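Local coordinates for 4-alpha-glucanotransferase (Corynebacterium glutamicum, PDB 5B68), which is an amylomaltase of a TIM-barrel family that also carries an N-terminal beta-sandwich domain, at residues Ala169-Tyr172 and Pro176-Gly179; Ala213-Ile218 and Ser643-Val648; Ala520-Gly525 and Arg550-Thr555. All coordinates share one frame; numbering follows the deposited sequence.

In the fold
All three contacts involve strands of the TIM barrel or the segments leading into them. Contact 2 is the fully buried one. It joins strands 215-218 and 645-649 across strand 177-182, which also carries half of contact 1. Contacts 1 and 3 are only partly buried, and each sets a helix against a segment that leads into a barrel strand. Their chemistry follows their place. Contact 2 is an aromatic ring with apolar and sulfur partners. Contact 1 ends in a lysine and an arginine that share a sulfate ion. Contact 3 is mostly leucine against a helix end. Contacts 1 and 3 meet where Ala169 CB packs on Gly525 O and Leu552 CD1.

Contact 1. Residues Ala169-Tyr172 and Pro176-Gly179; sequences ADKY and PRSG. With SO4 (sulfate ion), chain H.
Tyr172 and Arg177 meet at the turn from helix 167-174 into strand 177-182, the first strand of the TIM barrel. Arg177 CG lies 3.6 Å from Tyr172 CD1. The arginine then bends at chi2 (-61°). This sets one face of its guanidinium against Tyr172 CE1, which lies 4.0 Å above the middle of that plane. Ring and guanidinium stand nearly perpendicular, their planes 83° apart. A face of the same ring is covered by Lys171 CG. Lys171 runs extended past the ring and turns only at its last torsion. Its NZ bonds sulfate O3 at 2.9 Å. Arg177 NH2 bonds that same oxygen, also at 2.9 Å, with an N-H...O angle of 156°. O3 sits at the edge of the guanidinium, near its plane. The sulfate probably offsets the charges of Lys171 NZ and Arg177 NH2, which are 4.5 Å apart. It probably came from the crystallisation liquor. In the backbone, Pro176 CA makes a CH...O contact with Tyr172 O at 3.3 Å. Arg177 NH1 forms a salt bridge with Asp214, and Tyr172 OH bonds Ser380. Both Tyr172 and Arg177 also rest on Leu645 of the neighbouring strand 645-649.

Contact 2. Residues Ala213-Ile218 and Ser643-Val648; sequences ADFLLI and SALTCV
Phe215 holds CG between its backbone N and its carbonyl carbon (chi1 64°), and this lays the ring against strand 645-649. Cys647 holds SG anti to its backbone N (chi1 -168°), which sets the sulfur beside Phe215 CE1. The ring then meets three residues in a row with its outer atoms. CE1 of Phe215 touches Cys647 SG at 3.9 Å. CZ of Phe215 reaches the backbone carbonyl Thr646 O at 3.4 Å. CE2 of Phe215 packs on Leu645 CD2 at 4.2 Å. The cysteine makes a sulfur-aromatic contact. Its SG lies 72° off the normal of the Phe215 ring, so the approach is oblique. The two strands are not neighbours; their axes come no closer than 8.6 Å. Strand 177-182 runs between them, and the ring passes over it beside Gly179, with Phe215 CE2 3.4 Å from Gly179 N. The absence of a side chain there leaves room for the ring. Leu554, on strand 553-556, touches Phe215, Leu645 and Cys647 as well. Side chains from several parallel strands meeting inside the ring of strands form the kind of interior layer that is typical of a TIM barrel.

Contact 3. Residues Ala520-Gly525 and Arg550-Thr555; sequences ALAQRG and RPLALT
Ala522 O, which touches Leu552, is held by a firm bond from Gly525 N at 3.0 Å and a weak one from Arg165 NH2. The bond from Gly525 belongs to a Schellman motif that ends helix 515-523, and Gly525 has the positive phi (74°) of that turn. Leu552 comes against this helix end with one methyl. Its CD2 lies 3.6 Å from Ala522 O and 4.1 Å from Gly525 CA. Leu552 puts CG opposite its backbone N (chi1 -169°), and this lays CD2 against the helix end. The other methyl, CD1, packs on Ala169 of helix 167-174. Leu552 is itself the centre of an inverse gamma turn, closed by a weak bond from Ala553 N to Pro551 O. Arg550 adds a looser touch, with its NH2 4.2 Å from Ala522 CB. The carbonyl Leu552 O sits 3.1 Å above one face of the Arg550 guanidinium, toward its rim, so it is not placed to accept from it. Arg550 NH1 has a long, weak ion pair with Asp509, and a sulfate ion lies about 4 Å from its side chain. The join between the segments is therefore apolar and non-directional; the bonds to Ala522 O come from Gly525 and Arg165, not from residues 550-555.

Contact 1. Residues Ala169-Tyr172 and Pro176-Gly179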
ATOM      1  N   ALA A 169       5.453 -17.457  -5.591  1.00 19.68           N
ATOM      2  CA  ALA A 169       4.193 -18.151  -5.253  1.00 22.56           C
ATOM      3  C   ALA A 169       4.457 -19.668  -5.077  1.00 24.21           C
ATOM      4  O   ALA A 169       4.213 -20.233  -3.996  1.00 23.61           O
ATOM      5  CB  ALA A 169       3.102 -17.845  -6.300  1.00 21.79           C
ATOM      6  N   ASP A 170       5.008 -20.310  -6.097  1.00 22.34           N
ATOM      7  CA  ASP A 170       5.307 -21.750  -5.974  1.00 26.01           C
ATOM      8  C   ASP A 170       6.425 -22.062  -4.974  1.00 24.63           C
ATOM      9  O   ASP A 170       6.416 -23.153  -4.342  1.00 24.90           O
ATOM     10  CB  ASP A 170       5.664 -22.407  -7.319  1.00 24.91           C
ATOM     11  CG  ASP A 170       4.485 -22.517  -8.289  1.00 27.24           C
ATOM     12  OD1 ASP A 170       3.312 -22.223  -7.963  1.00 25.73           O
ATOM     13  OD2 ASP A 170       4.793 -22.847  -9.454  1.00 30.21           O
ATOM     14  N   LYS A 171       7.370 -21.133  -4.824  1.00 24.26           N
ATOM     15  CA  LYS A 171       8.425 -21.316  -3.852  1.00 23.41           C
ATOM     16  C   LYS A 171       7.886 -21.530  -2.471  1.00 22.12           C
ATOM     17  O   LYS A 171       8.240 -22.538  -1.814  1.00 26.20           O
ATOM     18  CB  LYS A 171       9.440 -20.178  -3.878  1.00 23.44           C
ATOM     19  CG  LYS A 171      10.518 -20.317  -2.806  1.00 25.61           C
ATOM     20  CD  LYS A 171      11.531 -19.199  -2.930  1.00 26.87           C
ATOM     21  CE  LYS A 171      12.521 -19.201  -1.813  1.00 28.14           C
ATOM     22  NZ  LYS A 171      13.571 -20.178  -2.122  1.00 28.79           N
ATOM     23  N   TYR A 172       7.102 -20.587  -1.999  1.00 20.57           N
ATOM     24  CA  TYR A 172       6.499 -20.682  -0.695  1.00 20.75           C
ATOM     25  C   TYR A 172       5.336 -21.659  -0.522  1.00 21.19           C
ATOM     26  O   TYR A 172       5.124 -22.141   0.564  1.00 23.22           O
ATOM     27  CB  TYR A 172       6.314 -19.309  -0.068  1.00 20.93           C
ATOM     28  CG  TYR A 172       7.647 -18.618   0.005  1.00 19.34           C
ATOM     29  CD1 TYR A 172       8.655 -19.112   0.812  1.00 21.62           C
ATOM     30  CD2 TYR A 172       7.925 -17.525  -0.785  1.00 20.55           C
ATOM     31  CE1 TYR A 172       9.889 -18.513   0.862  1.00 20.65           C
ATOM     32  CE2 TYR A 172       9.157 -16.918  -0.746  1.00 21.29           C
ATOM     33  CZ  TYR A 172      10.141 -17.413   0.078  1.00 19.94           C
ATOM     34  OH  TYR A 172      11.360 -16.806   0.111  1.00 19.70           O
ATOM     35  N   PRO A 176       6.646 -23.648   2.937  1.00 23.38           N
ATOM     36  CA  PRO A 176       5.988 -22.616   3.740  1.00 21.41           C
ATOM     37  C   PRO A 176       6.870 -22.058   4.843  1.00 21.59           C
ATOM     38  O   PRO A 176       7.581 -22.782   5.484  1.00 23.00           O
ATOM     39  CB  PRO A 176       4.774 -23.337   4.330  1.00 22.82           C
ATOM     40  CG  PRO A 176       4.513 -24.434   3.380  1.00 23.47           C
ATOM     41  CD  PRO A 176       5.866 -24.890   2.940  1.00 23.54           C
ATOM     42  N   ARG A 177       6.776 -20.760   5.052  1.00 19.29           N
ATOM     43  CA  ARG A 177       7.614 -20.054   5.996  1.00 17.76           C
ATOM     44  C   ARG A 177       6.791 -19.180   6.925  1.00 18.71           C
ATOM     45  O   ARG A 177       5.624 -18.948   6.699  1.00 20.00           O
ATOM     46  CB  ARG A 177       8.621 -19.152   5.297  1.00 19.11           C
ATOM     47  CG  ARG A 177       9.423 -19.813   4.218  1.00 20.76           C
ATOM     48  CD  ARG A 177      10.274 -20.967   4.712  1.00 22.73           C
ATOM     49  NE  ARG A 177      10.909 -21.574   3.566  1.00 22.83           N
ATOM     50  CZ  ARG A 177      12.032 -21.146   3.033  1.00 25.98           C
ATOM     51  NH1 ARG A 177      12.676 -20.142   3.584  1.00 27.28           N
ATOM     52  NH2 ARG A 177      12.512 -21.729   1.960  1.00 28.18           N
ATOM     53  N   SER A 178       7.443 -18.705   7.970  1.00 18.86           N
ATOM     54  CA  SER A 178       6.810 -17.755   8.897  1.00 18.67           C
ATOM     55  C   SER A 178       7.556 -16.465   8.869  1.00 18.27           C
ATOM     56  O   SER A 178       8.725 -16.423   8.465  1.00 21.14           O
ATOM     57  CB  SER A 178       6.778 -18.257  10.343  1.00 21.22           C
ATOM     58  OG  SER A 178       8.080 -18.271  10.903  1.00 23.14           O
ATOM     59  N   GLY A 179       6.916 -15.438   9.397  1.00 17.46           N
ATOM     60  CA  GLY A 179       7.539 -14.139   9.619  1.00 18.43           C
ATOM     61  C   GLY A 179       6.877 -13.417  10.745  1.00 19.61           C
ATOM     62  O   GLY A 179       6.069 -14.017  11.424  1.00 19.76           O
TER
HETATM   63  S   SO4 H 807      15.943 -20.205   1.028  1.00 52.98           S
HETATM   64  O1  SO4 H 807      16.559 -21.363   0.333  1.00 70.91           O
HETATM   65  O2  SO4 H 807      16.627 -18.911   0.719  1.00 51.66           O
HETATM   66  O3  SO4 H 807      14.536 -20.138   0.588  1.00 67.61           O
HETATM   67  O4  SO4 H 807      16.031 -20.442   2.489  1.00 49.61           O

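Contact 2. Residues Ala213-Ile218 and Ser643-Val648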
ATOM      1  N   ALA A 213      12.153 -16.515  11.700  1.00 20.97           N
ATOM      2  CA  ALA A 213      11.392 -15.658  10.830  1.00 19.24           C
ATOM      3  C   ALA A 213      12.099 -15.487   9.500  1.00 17.93           C
ATOM      4  O   ALA A 213      13.298 -15.211   9.491  1.00 19.60           O
ATOM      5  CB  ALA A 213      11.207 -14.299  11.505  1.00 20.03           C
ATOM      6  N   ASP A 214      11.351 -15.574   8.396  1.00 16.80           N
ATOM      7  CA  ASP A 214      11.891 -15.340   7.043  1.00 17.51           C
ATOM      8  C   ASP A 214      11.513 -13.951   6.457  1.00 18.68           C
ATOM      9  O   ASP A 214      12.107 -13.560   5.419  1.00 18.93           O
ATOM     10  CB  ASP A 214      11.496 -16.452   6.088  1.00 19.95           C
ATOM     11  CG  ASP A 214      12.514 -17.601   6.095  1.00 22.72           C
ATOM     12  OD1 ASP A 214      13.713 -17.287   6.025  1.00 20.66           O
ATOM     13  OD2 ASP A 214      12.104 -18.787   6.271  1.00 21.53           O
ATOM     14  N   PHE A 215      10.624 -13.230   7.121  1.00 19.09           N
ATOM     15  CA  PHE A 215      10.344 -11.869   6.739  1.00 16.95           C
ATOM     16  C   PHE A 215       9.975 -11.028   7.939  1.00 19.25           C
ATOM     17  O   PHE A 215       9.579 -11.549   8.947  1.00 17.94           O
ATOM     18  CB  PHE A 215       9.248 -11.815   5.683  1.00 16.92           C
ATOM     19  CG  PHE A 215       7.929 -12.316   6.147  1.00 16.97           C
ATOM     20  CD1 PHE A 215       7.042 -11.470   6.743  1.00 18.58           C
ATOM     21  CD2 PHE A 215       7.565 -13.621   5.958  1.00 18.01           C
ATOM     22  CE1 PHE A 215       5.826 -11.915   7.170  1.00 19.77           C
ATOM     23  CE2 PHE A 215       6.345 -14.073   6.381  1.00 17.86           C
ATOM     24  CZ  PHE A 215       5.475 -13.225   6.981  1.00 18.22           C
ATOM     25  N   LEU A 216      10.130  -9.723   7.795  1.00 17.88           N
ATOM     26  CA  LEU A 216       9.633  -8.767   8.750  1.00 17.59           C
ATOM     27  C   LEU A 216       8.710  -7.784   8.001  1.00 19.90           C
ATOM     28  O   LEU A 216       9.161  -6.944   7.235  1.00 17.43           O
ATOM     29  CB  LEU A 216      10.774  -8.009   9.419  1.00 19.54           C
ATOM     30  CG  LEU A 216      10.346  -6.982  10.431  1.00 18.71           C
ATOM     31  CD1 LEU A 216       9.717  -7.634  11.657  1.00 19.57           C
ATOM     32  CD2 LEU A 216      11.547  -6.152  10.799  1.00 20.23           C
ATOM     33  N   LEU A 217       7.416  -7.976   8.207  1.00 17.22           N
ATOM     34  CA  LEU A 217       6.376  -7.111   7.599  1.00 17.82           C
ATOM     35  C   LEU A 217       6.251  -5.919   8.463  1.00 18.11           C
ATOM     36  O   LEU A 217       6.070  -6.032   9.691  1.00 17.18           O
ATOM     37  CB  LEU A 217       5.038  -7.868   7.484  1.00 17.95           C
ATOM     38  CG  LEU A 217       3.758  -7.149   7.148  1.00 18.63           C
ATOM     39  CD1 LEU A 217       3.868  -6.494   5.766  1.00 17.43           C
ATOM     40  CD2 LEU A 217       2.566  -8.061   7.080  1.00 18.67           C
ATOM     41  N   ILE A 218       6.261  -4.757   7.836  1.00 19.30           N
ATOM     42  CA  ILE A 218       6.123  -3.503   8.503  1.00 17.78           C
ATOM     43  C   ILE A 218       4.984  -2.625   7.955  1.00 19.70           C
ATOM     44  O   ILE A 218       4.313  -2.934   6.968  1.00 19.13           O
ATOM     45  CB  ILE A 218       7.457  -2.727   8.563  1.00 18.51           C
ATOM     46  CG1 ILE A 218       7.936  -2.378   7.134  1.00 19.96           C
ATOM     47  CG2 ILE A 218       8.503  -3.546   9.314  1.00 19.99           C
ATOM     48  CD1 ILE A 218       9.102  -1.446   7.081  1.00 21.69           C
ATOM     49  N   SER A 643      -1.053 -22.730   4.659  1.00 22.19           N
ATOM     50  CA  SER A 643      -0.683 -21.416   4.151  1.00 24.16           C
ATOM     51  C   SER A 643       0.773 -21.262   3.803  1.00 21.50           C
ATOM     52  O   SER A 643       1.643 -21.590   4.612  1.00 22.20           O
ATOM     53  CB  SER A 643      -1.054 -20.357   5.170  1.00 25.96           C
ATOM     54  OG  SER A 643      -2.477 -20.238   5.294  1.00 39.46           O
ATOM     55  N   ALA A 644       1.052 -20.733   2.596  1.00 20.63           N
ATOM     56  CA  ALA A 644       2.406 -20.477   2.143  1.00 21.33           C
ATOM     57  C   ALA A 644       3.184 -19.618   3.142  1.00 20.67           C
ATOM     58  O   ALA A 644       4.356 -19.881   3.401  1.00 18.85           O
ATOM     59  CB  ALA A 644       2.376 -19.783   0.816  1.00 22.75           C
ATOM     60  N   LEU A 645       2.543 -18.619   3.703  1.00 19.86           N
ATOM     61  CA  LEU A 645       3.184 -17.779   4.664  1.00 18.44           C
ATOM     62  C   LEU A 645       2.289 -17.531   5.861  1.00 16.90           C
ATOM     63  O   LEU A 645       1.080 -17.329   5.730  1.00 19.13           O
ATOM     64  CB  LEU A 645       3.571 -16.436   4.060  1.00 19.72           C
ATOM     65  CG  LEU A 645       4.579 -16.470   2.926  1.00 17.70           C
ATOM     66  CD1 LEU A 645       4.660 -15.045   2.324  1.00 21.64           C
ATOM     67  CD2 LEU A 645       5.961 -16.922   3.333  1.00 19.36           C
ATOM     68  N   THR A 646       2.911 -17.503   7.042  1.00 17.12           N
ATOM     69  CA  THR A 646       2.208 -17.144   8.304  1.00 17.42           C
ATOM     70  C   THR A 646       2.927 -15.991   8.955  1.00 19.93           C
ATOM     71  O   THR A 646       4.103 -15.824   8.741  1.00 20.26           O
ATOM     72  CB  THR A 646       2.160 -18.332   9.278  1.00 19.77           C
ATOM     73  OG1 THR A 646       3.486 -18.800   9.461  1.00 19.50           O
ATOM     74  CG2 THR A 646       1.328 -19.377   8.730  1.00 18.49           C
ATOM     75  N   CYS A 647       2.249 -15.227   9.789  1.00 20.90           N
ATOM     76  CA  CYS A 647       2.829 -14.041  10.343  1.00 24.26           C
ATOM     77  C   CYS A 647       2.457 -13.963  11.783  1.00 22.02           C
ATOM     78  O   CYS A 647       1.264 -14.122  12.106  1.00 23.55           O
ATOM     79  CB  CYS A 647       2.347 -12.752   9.614  1.00 30.44           C
ATOM     80  SG  CYS A 647       3.375 -11.343  10.134  1.00 34.74           S
ATOM     81  N   VAL A 648       3.494 -13.836  12.624  1.00 19.84           N
ATOM     82  CA  VAL A 648       3.366 -13.660  14.064  1.00 21.31           C
ATOM     83  C   VAL A 648       3.478 -12.172  14.244  1.00 20.86           C
ATOM     84  O   VAL A 648       4.451 -11.589  13.803  1.00 20.08           O
ATOM     85  CB  VAL A 648       4.539 -14.347  14.833  1.00 20.95           C
ATOM     86  CG1 VAL A 648       4.445 -14.103  16.343  1.00 24.94           C
ATOM     87  CG2 VAL A 648       4.638 -15.791  14.459  1.00 23.50           C
TER

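Contact 3. Residues Ala520-Gly525 and Arg550-Thr555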
ATOM      1  N   ALA A 520      -8.059 -13.654 -11.053  1.00 20.56           N
ATOM      2  CA  ALA A 520      -7.049 -12.784 -11.699  1.00 19.17           C
ATOM      3  C   ALA A 520      -5.830 -12.605 -10.750  1.00 20.16           C
ATOM      4  O   ALA A 520      -4.718 -12.578 -11.217  1.00 21.95           O
ATOM      5  CB  ALA A 520      -7.634 -11.441 -12.021  1.00 19.95           C
ATOM      6  N   LEU A 521      -6.068 -12.566  -9.455  1.00 19.58           N
ATOM      7  CA  LEU A 521      -4.984 -12.442  -8.448  1.00 17.84           C
ATOM      8  C   LEU A 521      -4.257 -13.764  -8.269  1.00 17.49           C
ATOM      9  O   LEU A 521      -3.038 -13.858  -8.408  1.00 18.78           O
ATOM     10  CB  LEU A 521      -5.494 -11.901  -7.141  1.00 19.54           C
ATOM     11  CG  LEU A 521      -6.034 -10.452  -7.164  1.00 20.55           C
ATOM     12  CD1 LEU A 521      -6.748 -10.161  -5.874  1.00 20.90           C
ATOM     13  CD2 LEU A 521      -4.941  -9.438  -7.485  1.00 22.28           C
ATOM     14  N   ALA A 522      -5.012 -14.828  -8.057  1.00 19.42           N
ATOM     15  CA  ALA A 522      -4.437 -16.131  -7.737  1.00 20.80           C
ATOM     16  C   ALA A 522      -3.630 -16.651  -8.875  1.00 19.65           C
ATOM     17  O   ALA A 522      -2.583 -17.238  -8.694  1.00 20.52           O
ATOM     18  CB  ALA A 522      -5.537 -17.157  -7.495  1.00 21.51           C
ATOM     19  N   GLN A 523      -4.128 -16.437 -10.076  1.00 20.59           N
ATOM     20  CA  GLN A 523      -3.366 -16.918 -11.235  1.00 20.87           C
ATOM     21  C   GLN A 523      -1.995 -16.304 -11.376  1.00 22.66           C
ATOM     22  O   GLN A 523      -1.026 -16.967 -11.805  1.00 22.17           O
ATOM     23  CB  GLN A 523      -4.140 -16.685 -12.521  1.00 26.81           C
ATOM     24  CG  GLN A 523      -5.298 -17.652 -12.664  1.00 31.70           C
ATOM     25  CD  GLN A 523      -6.212 -17.302 -13.830  1.00 40.40           C
ATOM     26  OE1 GLN A 523      -5.922 -16.386 -14.591  1.00 41.67           O
ATOM     27  NE2 GLN A 523      -7.343 -18.026 -13.956  1.00 44.10           N
ATOM     28  N   ARG A 524      -1.888 -15.078 -10.941  1.00 19.30           N
ATOM     29  CA  ARG A 524      -0.563 -14.409 -10.942  1.00 21.06           C
ATOM     30  C   ARG A 524       0.344 -14.754  -9.822  1.00 18.58           C
ATOM     31  O   ARG A 524       1.454 -14.179  -9.708  1.00 19.66           O
ATOM     32  CB  ARG A 524      -0.790 -12.885 -10.891  1.00 23.65           C
ATOM     33  CG  ARG A 524      -1.560 -12.370 -12.051  1.00 28.00           C
ATOM     34  CD  ARG A 524      -0.643 -11.848 -13.129  1.00 31.27           C
ATOM     35  NE  ARG A 524      -1.432 -11.110 -14.081  1.00 30.09           N
ATOM     36  CZ  ARG A 524      -0.959 -10.520 -15.179  1.00 30.03           C
ATOM     37  NH1 ARG A 524       0.341 -10.530 -15.549  1.00 21.55           N
ATOM     38  NH2 ARG A 524      -1.839  -9.854 -15.938  1.00 34.61           N
ATOM     39  N   GLY A 525      -0.113 -15.623  -8.896  1.00 18.41           N
ATOM     40  CA  GLY A 525       0.609 -15.878  -7.708  1.00 18.41           C
ATOM     41  C   GLY A 525       0.598 -14.823  -6.629  1.00 19.62           C
ATOM     42  O   GLY A 525       1.505 -14.816  -5.788  1.00 19.36           O
ATOM     43  N   ARG A 550      -6.570 -21.428   3.035  1.00 27.40           N
ATOM     44  CA  ARG A 550      -6.085 -21.316   1.661  1.00 31.14           C
ATOM     45  C   ARG A 550      -4.562 -21.400   1.652  1.00 24.90           C
ATOM     46  O   ARG A 550      -3.893 -20.691   2.421  1.00 26.26           O
ATOM     47  CB  ARG A 550      -6.398 -19.914   1.106  1.00 32.15           C
ATOM     48  CG  ARG A 550      -7.637 -19.734   0.296  1.00 43.26           C
ATOM     49  CD  ARG A 550      -7.568 -18.336  -0.368  1.00 45.31           C
ATOM     50  NE  ARG A 550      -6.703 -18.373  -1.566  1.00 50.58           N
ATOM     51  CZ  ARG A 550      -6.216 -17.299  -2.213  1.00 50.18           C
ATOM     52  NH1 ARG A 550      -6.459 -16.050  -1.786  1.00 53.82           N
ATOM     53  NH2 ARG A 550      -5.470 -17.476  -3.293  1.00 46.69           N
ATOM     54  N   PRO A 551      -4.000 -22.178   0.766  1.00 24.61           N
ATOM     55  CA  PRO A 551      -2.577 -22.223   0.657  1.00 24.43           C
ATOM     56  C   PRO A 551      -1.929 -20.931   0.112  1.00 24.02           C
ATOM     57  O   PRO A 551      -0.878 -20.540   0.607  1.00 21.31           O
ATOM     58  CB  PRO A 551      -2.318 -23.354  -0.320  1.00 25.73           C
ATOM     59  CG  PRO A 551      -3.527 -24.201  -0.160  1.00 27.18           C
ATOM     60  CD  PRO A 551      -4.632 -23.237  -0.023  1.00 25.92           C
ATOM     61  N   LEU A 552      -2.520 -20.327  -0.894  1.00 21.21           N
ATOM     62  CA  LEU A 552      -1.869 -19.159  -1.511  1.00 21.75           C
ATOM     63  C   LEU A 552      -2.309 -17.933  -0.730  1.00 19.18           C
ATOM     64  O   LEU A 552      -3.133 -17.158  -1.185  1.00 22.45           O
ATOM     65  CB  LEU A 552      -2.155 -19.046  -3.002  1.00 22.56           C
ATOM     66  CG  LEU A 552      -1.312 -18.025  -3.757  1.00 23.21           C
ATOM     67  CD1 LEU A 552       0.148 -18.401  -3.788  1.00 22.36           C
ATOM     68  CD2 LEU A 552      -1.939 -17.832  -5.167  1.00 25.57           C
ATOM     69  N   ALA A 553      -1.738 -17.790   0.444  1.00 18.57           N
ATOM     70  CA  ALA A 553      -2.141 -16.791   1.421  1.00 21.02           C
ATOM     71  C   ALA A 553      -1.065 -16.517   2.465  1.00 21.01           C
ATOM     72  O   ALA A 553      -0.254 -17.371   2.765  1.00 19.51           O
ATOM     73  CB  ALA A 553      -3.420 -17.198   2.136  1.00 23.23           C
ATOM     74  N   LEU A 554      -1.135 -15.316   3.009  1.00 21.17           N
ATOM     75  CA  LEU A 554      -0.556 -14.968   4.274  1.00 21.14           C
ATOM     76  C   LEU A 554      -1.619 -15.152   5.377  1.00 20.43           C
ATOM     77  O   LEU A 554      -2.679 -14.488   5.374  1.00 21.42           O
ATOM     78  CB  LEU A 554      -0.126 -13.502   4.294  1.00 23.98           C
ATOM     79  CG  LEU A 554       0.442 -13.017   5.658  1.00 25.39           C
ATOM     80  CD1 LEU A 554       1.805 -13.619   5.767  1.00 26.00           C
ATOM     81  CD2 LEU A 554       0.496 -11.524   5.609  1.00 30.52           C
ATOM     82  N   THR A 555      -1.322 -16.023   6.333  1.00 17.25           N
ATOM     83  CA  THR A 555      -2.240 -16.257   7.465  1.00 19.13           C
ATOM     84  C   THR A 555      -1.680 -15.700   8.783  1.00 19.22           C
ATOM     85  O   THR A 555      -0.502 -15.939   9.146  1.00 20.75           O
ATOM     86  CB  THR A 555      -2.561 -17.762   7.570  1.00 20.15           C
ATOM     87  OG1 THR A 555      -3.237 -18.149   6.379  1.00 24.73           O
ATOM     88  CG2 THR A 555      -3.512 -18.014   8.735  1.00 19.97           C
TER